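Local coordinates for oxidoreductase, NAD-binding/iron-sulfur cluster-binding protein (Nitratireductor pacificus pht-3B, PDB 6ZXU) that is a catabolic reductive dehalogenase that carries cobalamin and two 4Fe-4S clusters and probably uses them to remove halogen from its substrates by reduction, at residues Asp64-Ser69 with Trp163-Asn168. Residues are numbered along the deposited sequence; the frame is centred on the assembly and turned at random.
Sequences DGFAAS and WIRGTN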
ATOM      1  N   ASP A  64      10.085  25.153  -0.835  1.00 35.54           N
ATOM      2  CA  ASP A  64      11.431  24.717  -0.391  1.00 38.38           C
ATOM      3  C   ASP A  64      12.360  25.913  -0.103  1.00 40.16           C
ATOM      4  O   ASP A  64      12.274  26.942  -0.778  1.00 36.61           O
ATOM      5  CB  ASP A  64      12.137  23.904  -1.465  1.00 36.65           C
ATOM      6  CG  ASP A  64      11.464  22.608  -1.741  1.00 38.60           C
ATOM      7  OD1 ASP A  64      10.504  22.662  -2.568  1.00 38.91           O
ATOM      8  OD2 ASP A  64      11.992  21.507  -1.267  1.00 41.18           O
ATOM      9  N   GLY A  65      13.236  25.735   0.899  1.00 38.08           N
ATOM     10  CA  GLY A  65      14.263  26.727   1.257  1.00 42.75           C
ATOM     11  C   GLY A  65      15.351  26.880   0.204  1.00 48.53           C
ATOM     12  O   GLY A  65      15.759  28.002  -0.097  1.00 50.68           O
ATOM     13  N   PHE A  66      15.777  25.752  -0.387  1.00 48.59           N
ATOM     14  CA  PHE A  66      16.850  25.726  -1.363  1.00 43.74           C
ATOM     15  C   PHE A  66      16.333  25.340  -2.716  1.00 42.10           C
ATOM     16  O   PHE A  66      15.269  24.732  -2.869  1.00 34.75           O
ATOM     17  CB  PHE A  66      17.936  24.735  -0.958  1.00 52.53           C
ATOM     18  CG  PHE A  66      18.257  24.782   0.506  1.00 63.04           C
ATOM     19  CD1 PHE A  66      17.536  24.015   1.407  1.00 65.04           C
ATOM     20  CD2 PHE A  66      19.258  25.647   0.988  1.00 71.91           C
ATOM     21  CE1 PHE A  66      17.838  24.057   2.764  1.00 82.85           C
ATOM     22  CE2 PHE A  66      19.546  25.708   2.341  1.00 79.24           C
ATOM     23  CZ  PHE A  66      18.841  24.902   3.233  1.00 87.33           C
ATOM     24  N   ALA A  67      17.149  25.684  -3.706  1.00 45.87           N
ATOM     25  CA  ALA A  67      16.903  25.250  -5.067  1.00 46.91           C
ATOM     26  C   ALA A  67      17.413  23.806  -5.342  1.00 43.79           C
ATOM     27  O   ALA A  67      18.360  23.303  -4.725  1.00 39.75           O
ATOM     28  CB  ALA A  67      17.515  26.232  -6.047  1.00 45.72           C
ATOM     29  N   ALA A  68      16.723  23.138  -6.253  1.00 37.03           N
ATOM     30  CA  ALA A  68      17.097  21.796  -6.683  1.00 35.87           C
ATOM     31  C   ALA A  68      18.111  21.868  -7.836  1.00 39.92           C
ATOM     32  O   ALA A  68      17.944  22.643  -8.763  1.00 46.09           O
ATOM     33  CB  ALA A  68      15.868  21.041  -7.162  1.00 31.15           C
ATOM     34  N   SER A  69      19.144  21.046  -7.780  1.00 44.13           N
ATOM     35  CA  SER A  69      20.079  20.898  -8.899  1.00 39.37           C
ATOM     36  C   SER A  69      19.554  20.000 -10.015  1.00 45.67           C
ATOM     37  O   SER A  69      18.380  19.568  -9.979  1.00 43.78           O
ATOM     38  CB  SER A  69      21.370  20.325  -8.363  1.00 44.59           C
ATOM     39  OG  SER A  69      21.343  18.919  -8.297  1.00 40.68           O
ATOM     40  N   TRP A 163      20.143  14.363  -4.032  1.00 24.18           N
ATOM     41  CA  TRP A 163      19.023  13.878  -4.825  1.00 23.43           C
ATOM     42  C   TRP A 163      17.692  14.550  -4.448  1.00 22.77           C
ATOM     43  O   TRP A 163      16.807  14.685  -5.261  1.00 25.23           O
ATOM     44  CB  TRP A 163      18.842  12.397  -4.653  1.00 25.25           C
ATOM     45  CG  TRP A 163      20.004  11.518  -5.052  1.00 28.03           C
ATOM     46  CD1 TRP A 163      21.199  11.921  -5.569  1.00 27.35           C
ATOM     47  CD2 TRP A 163      20.045  10.097  -4.997  1.00 24.57           C
ATOM     48  NE1 TRP A 163      21.985  10.839  -5.817  1.00 26.22           N
ATOM     49  CE2 TRP A 163      21.307   9.700  -5.466  1.00 27.86           C
ATOM     50  CE3 TRP A 163      19.173   9.115  -4.514  1.00 23.64           C
ATOM     51  CZ2 TRP A 163      21.716   8.352  -5.475  1.00 24.88           C
ATOM     52  CZ3 TRP A 163      19.553   7.756  -4.575  1.00 22.88           C
ATOM     53  CH2 TRP A 163      20.814   7.396  -5.075  1.00 23.11           C
ATOM     54  N   ILE A 164      17.570  14.971  -3.201  1.00 24.11           N
ATOM     55  CA  ILE A 164      16.291  15.313  -2.591  1.00 23.50           C
ATOM     56  C   ILE A 164      16.136  16.792  -2.296  1.00 24.74           C
ATOM     57  O   ILE A 164      15.026  17.316  -2.397  1.00 26.17           O
ATOM     58  CB  ILE A 164      16.116  14.467  -1.282  1.00 24.65           C
ATOM     59  CG1 ILE A 164      15.828  13.032  -1.643  1.00 23.76           C
ATOM     60  CG2 ILE A 164      15.031  14.991  -0.364  1.00 26.79           C
ATOM     61  CD1 ILE A 164      16.117  12.049  -0.534  1.00 24.39           C
ATOM     62  N   ARG A 165      17.230  17.447  -1.965  1.00 27.20           N
ATOM     63  CA  ARG A 165      17.196  18.879  -1.585  1.00 32.10           C
ATOM     64  C   ARG A 165      16.538  19.763  -2.621  1.00 29.99           C
ATOM     65  O   ARG A 165      16.816  19.618  -3.805  1.00 30.73           O
ATOM     66  CB  ARG A 165      18.613  19.388  -1.293  1.00 37.44           C
ATOM     67  CG  ARG A 165      18.596  20.681  -0.476  1.00 48.35           C
ATOM     68  CD  ARG A 165      19.705  20.662   0.571  1.00 69.91           C
ATOM     69  NE  ARG A 165      19.456  19.679   1.665  1.00 72.16           N
ATOM     70  CZ  ARG A 165      20.404  19.158   2.477  1.00 74.69           C
ATOM     71  NH1 ARG A 165      21.711  19.523   2.365  1.00 66.74           N
ATOM     72  NH2 ARG A 165      20.036  18.244   3.410  1.00 61.07           N
ATOM     73  N   GLY A 166      15.588  20.576  -2.186  1.00 27.95           N
ATOM     74  CA  GLY A 166      14.877  21.430  -3.077  1.00 27.46           C
ATOM     75  C   GLY A 166      13.727  20.803  -3.859  1.00 28.03           C
ATOM     76  O   GLY A 166      13.120  21.479  -4.673  1.00 30.90           O
ATOM     77  N   THR A 167      13.403  19.527  -3.631  1.00 26.49           N
ATOM     78  CA  THR A 167      12.359  18.861  -4.401  1.00 24.00           C
ATOM     79  C   THR A 167      11.039  18.652  -3.610  1.00 20.75           C
ATOM     80  O   THR A 167      10.124  18.068  -4.125  1.00 21.16           O
ATOM     81  CB  THR A 167      12.816  17.464  -4.863  1.00 22.90           C
ATOM     82  OG1 THR A 167      12.953  16.612  -3.710  1.00 25.68           O
ATOM     83  CG2 THR A 167      14.138  17.548  -5.618  1.00 22.12           C
ATOM     84  N   ASN A 168      10.930  19.227  -2.457  1.00 22.18           N
ATOM     85  CA  ASN A 168       9.837  18.852  -1.573  1.00 21.13           C
ATOM     86  C   ASN A 168       8.496  19.361  -2.012  1.00 20.92           C
ATOM     87  O   ASN A 168       7.502  18.645  -1.995  1.00 18.33           O
ATOM     88  CB  ASN A 168      10.169  19.291  -0.156  1.00 20.22           C
ATOM     89  CG  ASN A 168       9.810  18.244   0.870  1.00 22.31           C
ATOM     90  OD1 ASN A 168       8.839  17.490   0.711  1.00 19.85           O
ATOM     91  ND2 ASN A 168      10.586  18.159   1.886  1.00 20.56           N
TER
HETATM   92  O   HOH W   1      19.198  19.131  -5.097  1.00 32.94           O
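Asp64 reaches across to the turn at Gly166 and to the first residues of helix 168-190. Its CB lies 4.0 Å from Gly166 CA. CG, set anti to its own carbonyl carbon (chi1 -66°), comes 3.6 Å from Gly166 O. At the tip, OD2 uses its syn lone pair to accept Asn168 N at 2.8 Å, with an N-H...O angle of 150°, and also touches Asn168 CB. The other oxygen, OD1, accepts Ala169 N, so one carboxylate binds two successive amides at the start of the helix, where the helix dipole probably favours its negative charge. Asn168 ND2 is hydrogen-bonded elsewhere, to Gly151 O and Glu153 OE2.

Ile164 to Thr167 form a type II beta turn that links helix 161-164 to helix 168-190. Ile164 O receives both Thr167 N and Thr167 OG1, the latter at 2.6 Å; Thr167 OG1 also bonds to Tyr389 OH of helix 376-390. Gly166, at the third position of the turn, has a positive phi (81°), and its CA sits 3.3 Å from Phe66 O, where the absence of a side chain lets the two backbones approach.

Ala68 CB lies over the same turn, 3.7 Å from Gly166 O and 4.2 Å from Thr167 CG2. Nearer solvent, the poorly ordered Phe66 runs alongside Arg165, the two side chains pointing the same way, with CD1 4.0 Å from Arg165 CG. One water bridges the two segments, donating to Arg165 O and accepting from Ser69 N.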